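Local coordinates for protein uncharacterized sugar kinase PH1459 (Pyrococcus horikoshii, PDB 3EWM) that probably phosphorylates a sugar, perhaps fructose, at the expense of ATP, as a member of the PfkB family of carbohydrate kinases, at residues A5-L10 with K126-G131; K49-S54 with N73-G78; C221-N226 with L263-L268; M250-V255 with K270-V275. One frame throughout, in Å; residues are numbered along the deposited sequence.

Contact 1. Residues A5-L10 with K126-G131; sequences ASIGEL and KIVNFG
Asn129 and Ser6 face each other as neighbours on two parallel strands, and the side chain of Asn129 can be followed outward along Ser6. Its CB lies 3.6 Å from Ser6 OG. CG, anti to the backbone N (chi1 168°), stays near the same hydroxyl, and the branch ending in ND2 delivers an N-H to Ser6 OG over 3.2 Å. That bond is nearly straight, 167° at the hydrogen, with the hydroxyl oxygen in the plane of the amide, while the other branch, OD1, packs on the selenomethionine methyl CE of Met250 in helix 245-259. Beneath the pair, backbone bonds alternate between the strands in parallel register: Ala5 pairs with Ile127 O and Asn129 N, and Ile7 N reaches Asn129 O at 2.7 Å. These are interior strands of the nine-stranded, mostly parallel sheet of the ribokinase-like fold, where strand 3-7 is flanked by 49-57 and 127-131. The sheet face bearing Ala5, Ile7, Val128 and Phe130 is apolar: Ile7 CG2 rests 3.8 Å from Phe130 CB and 4.0 Å from Val128 CG1. Phe130 CG sits between the backbone N and the carbonyl carbon (chi1 77°), and beyond it the ring leads away from strand 3-7 and packs against Val144 and Ile148 of helix 140-151, also meeting the ring of Phe159. On the opposite face, Pro36 and Val39 of helix 35-45 cover Ser6 and Asn129, whose side chain lies about 7 Å from that of the ATP-binding Lys190.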
loop_
_atom_site.group_PDB
_atom_site.type_symbol
_atom_site.label_atom_id
_atom_site.label_comp_id
_atom_site.label_asym_id
_atom_site.label_seq_id
_atom_site.Cartn_x
_atom_site.Cartn_y
_atom_site.Cartn_z
ATOM N N ALA A 5 -23.149 -5.199 14.197
ATOM C CA ALA A 5 -22.535 -5.095 12.870
ATOM C C ALA A 5 -21.644 -3.883 12.847
ATOM O O ALA A 5 -22.048 -2.798 13.270
ATOM C CB ALA A 5 -23.583 -4.994 11.780
ATOM N N SER A 6 -20.430 -4.060 12.352
ATOM C CA SER A 6 -19.557 -2.928 12.126
ATOM C C SER A 6 -19.416 -2.697 10.637
ATOM O O SER A 6 -19.436 -3.639 9.834
ATOM C CB SER A 6 -18.197 -3.150 12.774
ATOM O OG SER A 6 -18.350 -3.363 14.167
ATOM N N ILE A 7 -19.326 -1.436 10.257
ATOM C CA ILE A 7 -19.191 -1.108 8.852
ATOM C C ILE A 7 -18.125 -0.065 8.677
ATOM O O ILE A 7 -18.120 0.956 9.357
ATOM C CB ILE A 7 -20.548 -0.686 8.165
ATOM C CG1 ILE A 7 -20.319 -0.342 6.684
ATOM C CG2 ILE A 7 -21.263 0.458 8.919
ATOM C CD1 ILE A 7 -21.604 -0.036 5.909
ATOM N N GLY A 8 -17.210 -0.330 7.759
ATOM C CA GLY A 8 -16.183 0.643 7.425
ATOM C C GLY A 8 -14.904 -0.047 6.985
ATOM O O GLY A 8 -14.941 -1.144 6.431
ATOM N N GLU A 9 -13.783 0.601 7.281
ATOM C CA GLU A 9 -12.497 0.235 6.753
ATOM C C GLU A 9 -12.011 -1.104 7.312
ATOM O O GLU A 9 -12.102 -1.368 8.515
ATOM C CB GLU A 9 -11.468 1.357 6.988
ATOM C CG GLU A 9 -11.071 1.605 8.404
ATOM C CD GLU A 9 -12.013 2.516 9.171
ATOM O OE1 GLU A 9 -13.174 2.714 8.741
ATOM O OE2 GLU A 9 -11.586 2.995 10.250
ATOM N N LEU A 10 -11.517 -1.929 6.402
ATOM C CA LEU A 10 -10.852 -3.176 6.740
ATOM C C LEU A 10 -9.623 -3.180 5.883
ATOM O O LEU A 10 -9.698 -3.056 4.640
ATOM C CB LEU A 10 -11.746 -4.393 6.454
ATOM C CG LEU A 10 -11.103 -5.791 6.494
ATOM C CD1 LEU A 10 -10.535 -6.130 7.871
ATOM C CD2 LEU A 10 -12.093 -6.878 6.016
ATOM N N LYS A 126 -28.614 -5.321 16.021
ATOM C CA LYS A 126 -29.196 -4.481 17.072
ATOM C C LYS A 126 -28.390 -3.200 17.258
ATOM O O LYS A 126 -28.936 -2.152 17.617
ATOM C CB LYS A 126 -29.264 -5.254 18.385
ATOM C CG LYS A 126 -30.140 -6.506 18.328
ATOM C CD LYS A 126 -31.594 -6.169 18.071
ATOM C CE LYS A 126 -32.448 -7.430 18.210
ATOM N NZ LYS A 126 -33.866 -7.170 17.857
ATOM N N ILE A 127 -27.076 -3.316 17.052
ATOM C CA ILE A 127 -26.185 -2.165 17.036
ATOM C C ILE A 127 -25.380 -2.196 15.744
ATOM O O ILE A 127 -24.877 -3.248 15.340
ATOM C CB ILE A 127 -25.224 -2.137 18.229
ATOM C CG1 ILE A 127 -25.993 -2.263 19.550
ATOM C CG2 ILE A 127 -24.325 -0.857 18.188
ATOM C CD1 ILE A 127 -25.110 -2.221 20.770
ATOM N N VAL A 128 -25.290 -1.041 15.099
ATOM C CA VAL A 128 -24.411 -0.866 13.936
ATOM C C VAL A 128 -23.327 0.160 14.263
ATOM O O VAL A 128 -23.599 1.281 14.684
ATOM C CB VAL A 128 -25.185 -0.467 12.662
ATOM C CG1 VAL A 128 -24.233 -0.177 11.499
ATOM C CG2 VAL A 128 -26.154 -1.567 12.276
ATOM N N ASN A 129 -22.093 -0.254 14.065
ATOM C CA ASN A 129 -20.951 0.545 14.452
ATOM C C ASN A 129 -20.229 1.070 13.207
ATOM O O ASN A 129 -19.933 0.313 12.284
ATOM C CB ASN A 129 -20.006 -0.345 15.261
ATOM C CG ASN A 129 -18.677 0.281 15.477
ATOM O OD1 ASN A 129 -18.585 1.401 15.975
ATOM N ND2 ASN A 129 -17.628 -0.425 15.090
ATOM N N PHE A 130 -19.963 2.370 13.185
ATOM C CA PHE A 130 -19.123 2.952 12.138
ATOM C C PHE A 130 -18.209 4.036 12.701
ATOM O O PHE A 130 -18.360 4.473 13.855
ATOM C CB PHE A 130 -19.973 3.403 10.922
ATOM C CG PHE A 130 -20.728 4.691 11.123
ATOM C CD1 PHE A 130 -20.457 5.792 10.308
ATOM C CD2 PHE A 130 -21.723 4.803 12.088
ATOM C CE1 PHE A 130 -21.172 6.985 10.468
ATOM C CE2 PHE A 130 -22.428 5.994 12.262
ATOM C CZ PHE A 130 -22.149 7.080 11.455
ATOM N N GLY A 131 -17.225 4.426 11.909
ATOM C CA GLY A 131 -16.205 5.374 12.334
ATOM C C GLY A 131 -16.021 6.344 11.192
ATOM O O GLY A 131 -16.602 6.147 10.107
#

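Contact 2. Residues K49-S54 with N73-G78; sequences KSSLIS and NVDTRG
Ser51 and Asp75 meet through their side chains at the polar centre of this contact. Ser51 OG donates to Asp75 OD2 over 2.7 Å, on the anti lone pair, the one away from the other carboxylate oxygen. Asp75 CG is anti to its backbone N (chi1 172°), and from there the carboxylate also takes a side-on, two-nitrogen grip from Arg77: NE binds OD1, and NH2 forms a salt bridge with OD2 at 2.8 Å. Arg77 N reaches OD1 as well, from the face opposite to NE, closing an Asx turn. An alanine in place of Asp75 would probably leave Ser51 OG and the Arg77 guanidinium without their shared acceptor and free the turn to shift.

Ser50, Ser51, Leu52 and Val74 are buried. Asp75 N binds Ser50 O at 2.8 Å, Leu52 N binds Asp75 O, and Val74 CG1 packs 4.1 Å from Leu52 CB. Where the CA atoms of Leu52 and Thr76 stand 6.0 Å apart, a water fills the step, bonded to Leu52 O, Asp75 O and Gly78 N. Beyond it Gly78 packs closely on Ile53, whose CA lies 3.4 Å from Gly78 O, and Ser54 N binds the same oxygen over 3.3 Å. The loose side is that of Asn73 and Arg77, both solvent-exposed; water also lies between Ser50 N and Asn73 O, though not all its bonds can form at once. Asn73 is the C-prime residue of the Schellman motif ending helix 60-71, and the loop leads along strand 49-57 into edge strand 79-82. Helix 119-124 packs on Ser51 and Asp75 through Ile121, and helix 35-45 touches Ser50, Leu52 and Val74.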
loop_
_atom_site.group_PDB
_atom_site.type_symbol
_atom_site.label_atom_id
_atom_site.label_comp_id
_atom_site.label_asym_id
_atom_site.label_seq_id
_atom_site.Cartn_x
_atom_site.Cartn_y
_atom_site.Cartn_z
ATOM N N LYS A 49 -22.319 -12.142 18.760
ATOM C CA LYS A 49 -22.334 -12.250 17.289
ATOM C C LYS A 49 -21.918 -10.926 16.655
ATOM O O LYS A 49 -22.501 -9.875 16.933
ATOM C CB LYS A 49 -23.719 -12.637 16.757
ATOM C CG LYS A 49 -24.053 -14.113 16.825
ATOM C CD LYS A 49 -25.504 -14.359 16.326
ATOM C CE LYS A 49 -26.546 -14.113 17.419
ATOM N NZ LYS A 49 -27.901 -14.660 17.044
ATOM N N SER A 50 -20.888 -10.992 15.821
ATOM C CA SER A 50 -20.273 -9.806 15.246
ATOM C C SER A 50 -20.129 -9.981 13.754
ATOM O O SER A 50 -19.646 -11.005 13.292
ATOM C CB SER A 50 -18.898 -9.599 15.874
ATOM O OG SER A 50 -18.302 -8.426 15.395
ATOM N N SER A 51 -20.544 -8.967 13.004
ATOM C CA SER A 51 -20.462 -8.991 11.551
ATOM C C SER A 51 -19.769 -7.734 11.089
ATOM O O SER A 51 -19.978 -6.654 11.644
ATOM C CB SER A 51 -21.857 -9.004 10.917
ATOM O OG SER A 51 -22.517 -10.222 11.138
ATOM N N LEU A 52 -18.942 -7.870 10.065
ATOM C CA LEU A 52 -18.270 -6.729 9.505
ATOM C C LEU A 52 -18.664 -6.557 8.054
ATOM O O LEU A 52 -18.603 -7.490 7.255
ATOM C CB LEU A 52 -16.749 -6.872 9.645
ATOM C CG LEU A 52 -15.907 -5.759 9.005
ATOM C CD1 LEU A 52 -16.116 -4.412 9.722
ATOM C CD2 LEU A 52 -14.446 -6.181 9.031
ATOM N N ILE A 53 -19.095 -5.353 7.734
ATOM C CA ILE A 53 -19.384 -4.987 6.368
ATOM C C ILE A 53 -18.251 -4.113 5.897
ATOM O O ILE A 53 -17.983 -3.048 6.457
ATOM C CB ILE A 53 -20.729 -4.254 6.255
ATOM C CG1 ILE A 53 -21.871 -5.241 6.530
ATOM C CG2 ILE A 53 -20.869 -3.554 4.852
ATOM C CD1 ILE A 53 -23.075 -4.579 7.144
ATOM N N SER A 54 -17.575 -4.581 4.860
ATOM C CA SER A 54 -16.444 -3.883 4.326
ATOM C C SER A 54 -16.168 -4.378 2.916
ATOM O O SER A 54 -16.981 -5.109 2.320
ATOM C CB SER A 54 -15.215 -4.065 5.215
ATOM O OG SER A 54 -14.238 -3.116 4.840
ATOM N N ASN A 73 -14.118 -15.520 14.555
ATOM C CA ASN A 73 -15.564 -15.784 14.515
ATOM C C ASN A 73 -16.387 -14.574 14.150
ATOM O O ASN A 73 -17.577 -14.484 14.468
ATOM C CB ASN A 73 -16.072 -16.425 15.812
ATOM C CG ASN A 73 -15.385 -17.736 16.083
ATOM O OD1 ASN A 73 -15.180 -18.532 15.166
ATOM N ND2 ASN A 73 -14.976 -17.952 17.335
ATOM N N VAL A 74 -15.753 -13.663 13.438
ATOM C CA VAL A 74 -16.445 -12.504 12.924
ATOM C C VAL A 74 -17.029 -12.940 11.591
ATOM O O VAL A 74 -16.314 -13.461 10.733
ATOM C CB VAL A 74 -15.506 -11.332 12.742
ATOM C CG1 VAL A 74 -16.254 -10.127 12.038
ATOM C CG2 VAL A 74 -14.963 -10.924 14.106
ATOM N N ASP A 75 -18.332 -12.737 11.456
ATOM C CA ASP A 75 -19.046 -13.016 10.224
ATOM C C ASP A 75 -18.433 -12.170 9.118
ATOM O O ASP A 75 -18.335 -10.945 9.251
ATOM C CB ASP A 75 -20.525 -12.698 10.426
ATOM C CG ASP A 75 -21.338 -12.767 9.139
ATOM O OD1 ASP A 75 -20.990 -13.542 8.213
ATOM O OD2 ASP A 75 -22.349 -12.035 9.084
ATOM N N THR A 76 -17.992 -12.827 8.045
ATOM C CA THR A 76 -17.294 -12.116 6.959
ATOM C C THR A 76 -18.105 -12.094 5.663
ATOM O O THR A 76 -17.624 -11.607 4.630
ATOM C CB THR A 76 -15.911 -12.719 6.678
ATOM O OG1 THR A 76 -16.060 -14.113 6.425
ATOM C CG2 THR A 76 -14.963 -12.508 7.876
ATOM N N ARG A 77 -19.345 -12.577 5.731
ATOM C CA ARG A 77 -20.220 -12.648 4.561
ATOM C C ARG A 77 -20.450 -11.276 3.934
ATOM O O ARG A 77 -20.563 -11.160 2.707
ATOM C CB ARG A 77 -21.562 -13.307 4.896
ATOM C CG ARG A 77 -21.536 -14.841 5.075
ATOM C CD ARG A 77 -22.879 -15.320 5.675
ATOM N NE ARG A 77 -23.252 -14.438 6.786
ATOM C CZ ARG A 77 -24.491 -14.192 7.215
ATOM N NH1 ARG A 77 -25.545 -14.791 6.657
ATOM N NH2 ARG A 77 -24.670 -13.333 8.215
ATOM N N GLY A 78 -20.511 -10.239 4.772
ATOM C CA GLY A 78 -20.688 -8.872 4.294
ATOM C C GLY A 78 -19.400 -8.177 3.847
ATOM O O GLY A 78 -19.393 -6.965 3.603
HETATM O O HOH W 1 -19.381 -13.310 16.130
HETATM O O HOH W 2 -20.912 -13.831 14.320
HETATM O O HOH W 3 -20.120 -9.792 7.479
#

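Contact 3. Residues C221-N226 with L263-L268; sequences CRLIKN and LDLLKL
Lys225 lays its aliphatic chain across Leu263 at about a right angle, and Lys225 CE is 3.5 Å from Leu263 CD2, though the irregular torsions of Leu263 leave the exact closeness uncertain. The lysine starts with CG anti to the backbone N and remains extended as far as CE. It then bends at chi4 (56°), and NZ finds its hydrogen-bond partner in the carbonyl oxygen of Met210. Lys225 CB meets Leu265 CD1 at 3.8 Å. An alanine in place of Lys225 would probably open a gap over Leu263 and leave Met210 O without this donor.

Leu223, two residues earlier on the same side of the strand, crosses Leu268 in the same perpendicular manner, its CD1 4.1 Å from Leu268 CG. That methyl also lies 3.5 Å from the backbone oxygen of Leu265, and Leu223 CB packs on Leu265 CD2 at 4.3 Å. The first turn of the helix is held by its N-cap, Asp264, whose OD1 accepts from Lys267 N at 3.0 Å.

Helix 265-279 thus begins against the antiparallel end of the large sheet, where Leu265 spans Leu211 and Val230 of the strands flanking 220-225. Helix 245-259 continues the layer, with Leu253 touching both Leu223 and Leu268.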
loop_
_atom_site.group_PDB
_atom_site.type_symbol
_atom_site.label_atom_id
_atom_site.label_comp_id
_atom_site.label_asym_id
_atom_site.label_seq_id
_atom_site.Cartn_x
_atom_site.Cartn_y
_atom_site.Cartn_z
ATOM N N CYS A 221 -11.740 7.558 31.046
ATOM C CA CYS A 221 -12.779 8.071 30.175
ATOM C C CYS A 221 -13.983 8.532 30.967
ATOM O O CYS A 221 -14.019 8.435 32.196
ATOM C CB CYS A 221 -13.184 7.019 29.140
ATOM S SG CYS A 221 -13.900 5.546 29.844
ATOM N N ARG A 222 -14.971 9.024 30.242
ATOM C CA ARG A 222 -16.136 9.625 30.840
ATOM C C ARG A 222 -17.353 9.197 30.025
ATOM O O ARG A 222 -17.304 9.145 28.804
ATOM C CB ARG A 222 -15.927 11.138 30.842
ATOM C CG ARG A 222 -17.149 12.017 30.887
ATOM C CD ARG A 222 -16.730 13.505 30.797
ATOM N NE ARG A 222 -15.670 13.831 31.743
ATOM C CZ ARG A 222 -14.546 14.488 31.459
ATOM N NH1 ARG A 222 -14.302 14.966 30.239
ATOM N NH2 ARG A 222 -13.662 14.694 32.423
ATOM N N LEU A 223 -18.430 8.845 30.713
ATOM C CA LEU A 223 -19.664 8.478 30.042
ATOM C C LEU A 223 -20.698 9.528 30.339
ATOM O O LEU A 223 -20.939 9.853 31.496
ATOM C CB LEU A 223 -20.168 7.114 30.493
ATOM C CG LEU A 223 -19.258 5.927 30.183
ATOM C CD1 LEU A 223 -19.912 4.666 30.694
ATOM C CD2 LEU A 223 -18.962 5.834 28.695
ATOM N N ILE A 224 -21.290 10.065 29.285
ATOM C CA ILE A 224 -22.276 11.126 29.414
ATOM C C ILE A 224 -23.620 10.657 28.877
ATOM O O ILE A 224 -23.729 10.187 27.737
ATOM C CB ILE A 224 -21.829 12.394 28.677
ATOM C CG1 ILE A 224 -20.446 12.815 29.159
ATOM C CG2 ILE A 224 -22.849 13.530 28.878
ATOM C CD1 ILE A 224 -19.450 12.907 28.059
ATOM N N LYS A 225 -24.638 10.772 29.718
ATOM C CA LYS A 225 -26.013 10.608 29.272
ATOM C C LYS A 225 -26.806 11.809 29.748
ATOM O O LYS A 225 -26.890 12.076 30.959
ATOM C CB LYS A 225 -26.626 9.300 29.761
ATOM C CG LYS A 225 -28.033 9.098 29.230
ATOM C CD LYS A 225 -28.430 7.645 29.191
ATOM C CE LYS A 225 -29.802 7.480 28.518
ATOM N NZ LYS A 225 -29.862 8.067 27.135
ATOM N N ASN A 226 -27.363 12.538 28.781
ATOM C CA ASN A 226 -28.014 13.826 29.030
ATOM C C ASN A 226 -27.082 14.757 29.793
ATOM O O ASN A 226 -26.075 15.203 29.240
ATOM C CB ASN A 226 -29.355 13.626 29.743
ATOM C CG ASN A 226 -30.256 12.663 29.005
ATOM O OD1 ASN A 226 -30.809 11.735 29.595
ATOM N ND2 ASN A 226 -30.388 12.860 27.697
ATOM N N LEU A 263 -29.318 1.503 30.152
ATOM C CA LEU A 263 -28.048 2.173 30.025
ATOM C C LEU A 263 -27.523 2.494 31.416
ATOM O O LEU A 263 -27.527 3.651 31.831
ATOM C CB LEU A 263 -28.253 3.462 29.250
ATOM C CG LEU A 263 -27.344 3.866 28.107
ATOM C CD1 LEU A 263 -26.770 2.664 27.359
ATOM C CD2 LEU A 263 -28.199 4.670 27.185
ATOM N N ASP A 264 -27.087 1.468 32.140
ATOM C CA ASP A 264 -26.537 1.689 33.465
ATOM C C ASP A 264 -25.078 2.136 33.343
ATOM O O ASP A 264 -24.204 1.308 33.113
ATOM C CB ASP A 264 -26.656 0.426 34.314
ATOM C CG ASP A 264 -26.194 0.642 35.752
ATOM O OD1 ASP A 264 -25.089 1.202 35.952
ATOM O OD2 ASP A 264 -26.925 0.244 36.686
ATOM N N LEU A 265 -24.823 3.431 33.534
ATOM C CA LEU A 265 -23.504 4.019 33.247
ATOM C C LEU A 265 -22.365 3.475 34.101
ATOM O O LEU A 265 -21.250 3.267 33.605
ATOM C CB LEU A 265 -23.543 5.555 33.307
ATOM C CG LEU A 265 -24.434 6.268 32.274
ATOM C CD1 LEU A 265 -24.211 7.770 32.283
ATOM C CD2 LEU A 265 -24.248 5.726 30.876
ATOM N N LEU A 266 -22.650 3.244 35.379
ATOM C CA LEU A 266 -21.692 2.616 36.290
ATOM C C LEU A 266 -21.298 1.195 35.886
ATOM O O LEU A 266 -20.116 0.878 35.829
ATOM C CB LEU A 266 -22.223 2.652 37.730
ATOM C CG LEU A 266 -22.223 4.049 38.360
ATOM C CD1 LEU A 266 -22.751 3.962 39.775
ATOM C CD2 LEU A 266 -20.796 4.647 38.355
ATOM N N LYS A 267 -22.284 0.355 35.577
ATOM C CA LYS A 267 -22.013 -1.033 35.191
ATOM C C LYS A 267 -21.253 -1.043 33.868
ATOM O O LYS A 267 -20.298 -1.801 33.686
ATOM C CB LYS A 267 -23.317 -1.825 35.050
ATOM C CG LYS A 267 -23.990 -2.152 36.379
ATOM C CD LYS A 267 -25.345 -2.809 36.132
ATOM C CE LYS A 267 -26.170 -2.874 37.415
ATOM N NZ LYS A 267 -25.585 -3.830 38.382
ATOM N N LEU A 268 -21.694 -0.183 32.963
ATOM C CA LEU A 268 -21.092 -0.056 31.657
ATOM C C LEU A 268 -19.661 0.482 31.787
ATOM O O LEU A 268 -18.735 -0.085 31.225
ATOM C CB LEU A 268 -21.961 0.865 30.821
ATOM C CG LEU A 268 -21.583 1.130 29.379
ATOM C CD1 LEU A 268 -21.488 -0.171 28.602
ATOM C CD2 LEU A 268 -22.688 2.052 28.823
#

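Contact 4. Residues M250-V255 with K270-V275; sequences MAALLV and KFANLV
Ala252 CB presses into the surface of the opposing helix among Phe271, Ala272 and Val275, and these apolar contacts carry most of the interface. The methyl lies 3.6 Å from both Ala272 CA and Val275 CB, and 4.0 Å from Ala272 CB. Such small residues let the backbones come close: the two CA atoms of Ala252 and Ala272 are 4.9 Å apart, and the helix axes approach to 8.3 Å while running roughly antiparallel at 151°.

Aromatic contacts form the second group. Phe271 CG is anti to its backbone N (chi1 177°), and the ring reaches the other helix with its rim, CE2 lying 3.8 Å from Ala252 CB. One ring face is covered from within its own helix by Val275 CG2, offset toward the rim.

The polar element is slight. Ala252 O sits in the ring plane at the edge of Phe271, 3.4 Å from CE2, and no hydrogen bond joins the two segments.

The side chain of Leu253, whose CB points away from helix 265-279, is about 6 Å from that of the ATP-binding Lys190. The pair of antiparallel helices, 245-259 and 265-279, belongs to the helical layer packed on the central sheet of the ribokinase-like fold, beside the nucleotide site.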
loop_
_atom_site.group_PDB
_atom_site.type_symbol
_atom_site.label_atom_id
_atom_site.label_comp_id
_atom_site.label_asym_id
_atom_site.label_seq_id
_atom_site.Cartn_x
_atom_site.Cartn_y
_atom_site.Cartn_z
HETATM N N MSE A 250 -14.363 0.404 22.762
HETATM C CA MSE A 250 -15.589 0.495 21.957
HETATM C C MSE A 250 -16.363 -0.817 21.979
HETATM O O MSE A 250 -17.569 -0.827 22.204
HETATM C CB MSE A 250 -15.282 0.907 20.500
HETATM C CG MSE A 250 -16.515 1.153 19.640
HETATM SE SE MSE A 250 -17.789 2.402 20.453
HETATM C CE MSE A 250 -18.108 3.577 18.905
ATOM N N ALA A 251 -15.664 -1.920 21.721
ATOM C CA ALA A 251 -16.301 -3.233 21.741
ATOM C C ALA A 251 -17.032 -3.475 23.066
ATOM O O ALA A 251 -18.203 -3.836 23.074
ATOM C CB ALA A 251 -15.279 -4.327 21.480
ATOM N N ALA A 252 -16.337 -3.215 24.174
ATOM C CA ALA A 252 -16.925 -3.346 25.509
ATOM C C ALA A 252 -18.155 -2.477 25.689
ATOM O O ALA A 252 -19.121 -2.887 26.324
ATOM C CB ALA A 252 -15.901 -2.993 26.570
ATOM N N LEU A 253 -18.105 -1.253 25.168
ATOM C CA LEU A 253 -19.208 -0.333 25.354
ATOM C C LEU A 253 -20.449 -0.860 24.650
ATOM O O LEU A 253 -21.550 -0.850 25.209
ATOM C CB LEU A 253 -18.855 1.052 24.824
ATOM C CG LEU A 253 -19.796 2.141 25.329
ATOM C CD1 LEU A 253 -19.501 2.428 26.803
ATOM C CD2 LEU A 253 -19.633 3.403 24.498
ATOM N N LEU A 254 -20.239 -1.308 23.418
ATOM C CA LEU A 254 -21.301 -1.814 22.571
ATOM C C LEU A 254 -21.872 -3.111 23.110
ATOM O O LEU A 254 -23.085 -3.265 23.191
ATOM C CB LEU A 254 -20.789 -1.992 21.143
ATOM C CG LEU A 254 -20.336 -0.676 20.484
ATOM C CD1 LEU A 254 -20.160 -0.864 18.992
ATOM C CD2 LEU A 254 -21.351 0.454 20.773
ATOM N N VAL A 255 -20.999 -4.035 23.485
ATOM C CA VAL A 255 -21.454 -5.277 24.125
ATOM C C VAL A 255 -22.199 -4.981 25.439
ATOM O O VAL A 255 -23.265 -5.541 25.670
ATOM C CB VAL A 255 -20.304 -6.292 24.299
ATOM C CG1 VAL A 255 -20.737 -7.448 25.167
ATOM C CG2 VAL A 255 -19.861 -6.826 22.915
ATOM N N LYS A 270 -17.571 0.438 34.470
ATOM C CA LYS A 270 -16.711 -0.569 35.103
ATOM C C LYS A 270 -16.356 -1.712 34.139
ATOM O O LYS A 270 -15.231 -2.190 34.137
ATOM C CB LYS A 270 -17.330 -1.107 36.399
ATOM C CG LYS A 270 -17.636 -0.038 37.477
ATOM C CD LYS A 270 -16.397 0.745 37.921
ATOM C CE LYS A 270 -16.337 2.162 37.339
ATOM N NZ LYS A 270 -15.257 2.963 38.004
ATOM N N PHE A 271 -17.308 -2.114 33.300
ATOM C CA PHE A 271 -17.049 -3.174 32.315
ATOM C C PHE A 271 -16.081 -2.693 31.240
ATOM O O PHE A 271 -15.066 -3.340 30.976
ATOM C CB PHE A 271 -18.339 -3.716 31.688
ATOM C CG PHE A 271 -18.103 -4.770 30.622
ATOM C CD1 PHE A 271 -17.521 -5.996 30.950
ATOM C CD2 PHE A 271 -18.460 -4.528 29.299
ATOM C CE1 PHE A 271 -17.288 -6.965 29.986
ATOM C CE2 PHE A 271 -18.243 -5.488 28.312
ATOM C CZ PHE A 271 -17.659 -6.715 28.652
ATOM N N ALA A 272 -16.383 -1.541 30.638
ATOM C CA ALA A 272 -15.532 -1.002 29.587
ATOM C C ALA A 272 -14.137 -0.688 30.113
ATOM O O ALA A 272 -13.132 -0.947 29.431
ATOM C CB ALA A 272 -16.183 0.227 28.932
ATOM N N ASN A 273 -14.067 -0.190 31.346
ATOM C CA ASN A 273 -12.774 0.082 31.969
ATOM C C ASN A 273 -11.944 -1.199 32.097
ATOM O O ASN A 273 -10.755 -1.208 31.755
ATOM C CB ASN A 273 -12.953 0.741 33.341
ATOM C CG ASN A 273 -11.680 1.410 33.845
ATOM O OD1 ASN A 273 -10.825 1.826 33.063
ATOM N ND2 ASN A 273 -11.569 1.546 35.149
ATOM N N LEU A 274 -12.575 -2.271 32.578
ATOM C CA LEU A 274 -11.895 -3.554 32.780
ATOM C C LEU A 274 -11.401 -4.136 31.469
ATOM O O LEU A 274 -10.268 -4.589 31.378
ATOM C CB LEU A 274 -12.805 -4.549 33.507
ATOM C CG LEU A 274 -12.302 -5.994 33.598
ATOM C CD1 LEU A 274 -11.079 -6.091 34.491
ATOM C CD2 LEU A 274 -13.395 -6.931 34.073
ATOM N N VAL A 275 -12.264 -4.118 30.459
ATOM C CA VAL A 275 -11.890 -4.594 29.125
ATOM C C VAL A 275 -10.694 -3.822 28.568
ATOM O O VAL A 275 -9.718 -4.440 28.121
ATOM C CB VAL A 275 -13.075 -4.585 28.153
ATOM C CG1 VAL A 275 -12.596 -4.913 26.676
ATOM C CG2 VAL A 275 -14.132 -5.567 28.636
#

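How the contacts relate
Contacts 1, 2 and 3 all involve the nine-stranded sheet, and contact 4 joins two helices packed beside it. Contacts 1 and 2 have centres about 10 Å apart and share neighbouring strands, 3-7 and 49-57; along the chain, both segments of contact 2 fall between those of contact 1. Contacts 3 and 4 follow later, their segments alternating, with centres about 11 Å apart and helix 265-279 in common. Helix 245-259 connects the two groups, touching contact 1 on one side and contact 3 on the other. Contacts 2 and 3, about 27 Å apart between centres, lie toward opposite ends of the sheet. Contacts 3 and 4 border the ATP-binding Lys190 and Thr215, whereas contact 2 lies away from the nucleotide site.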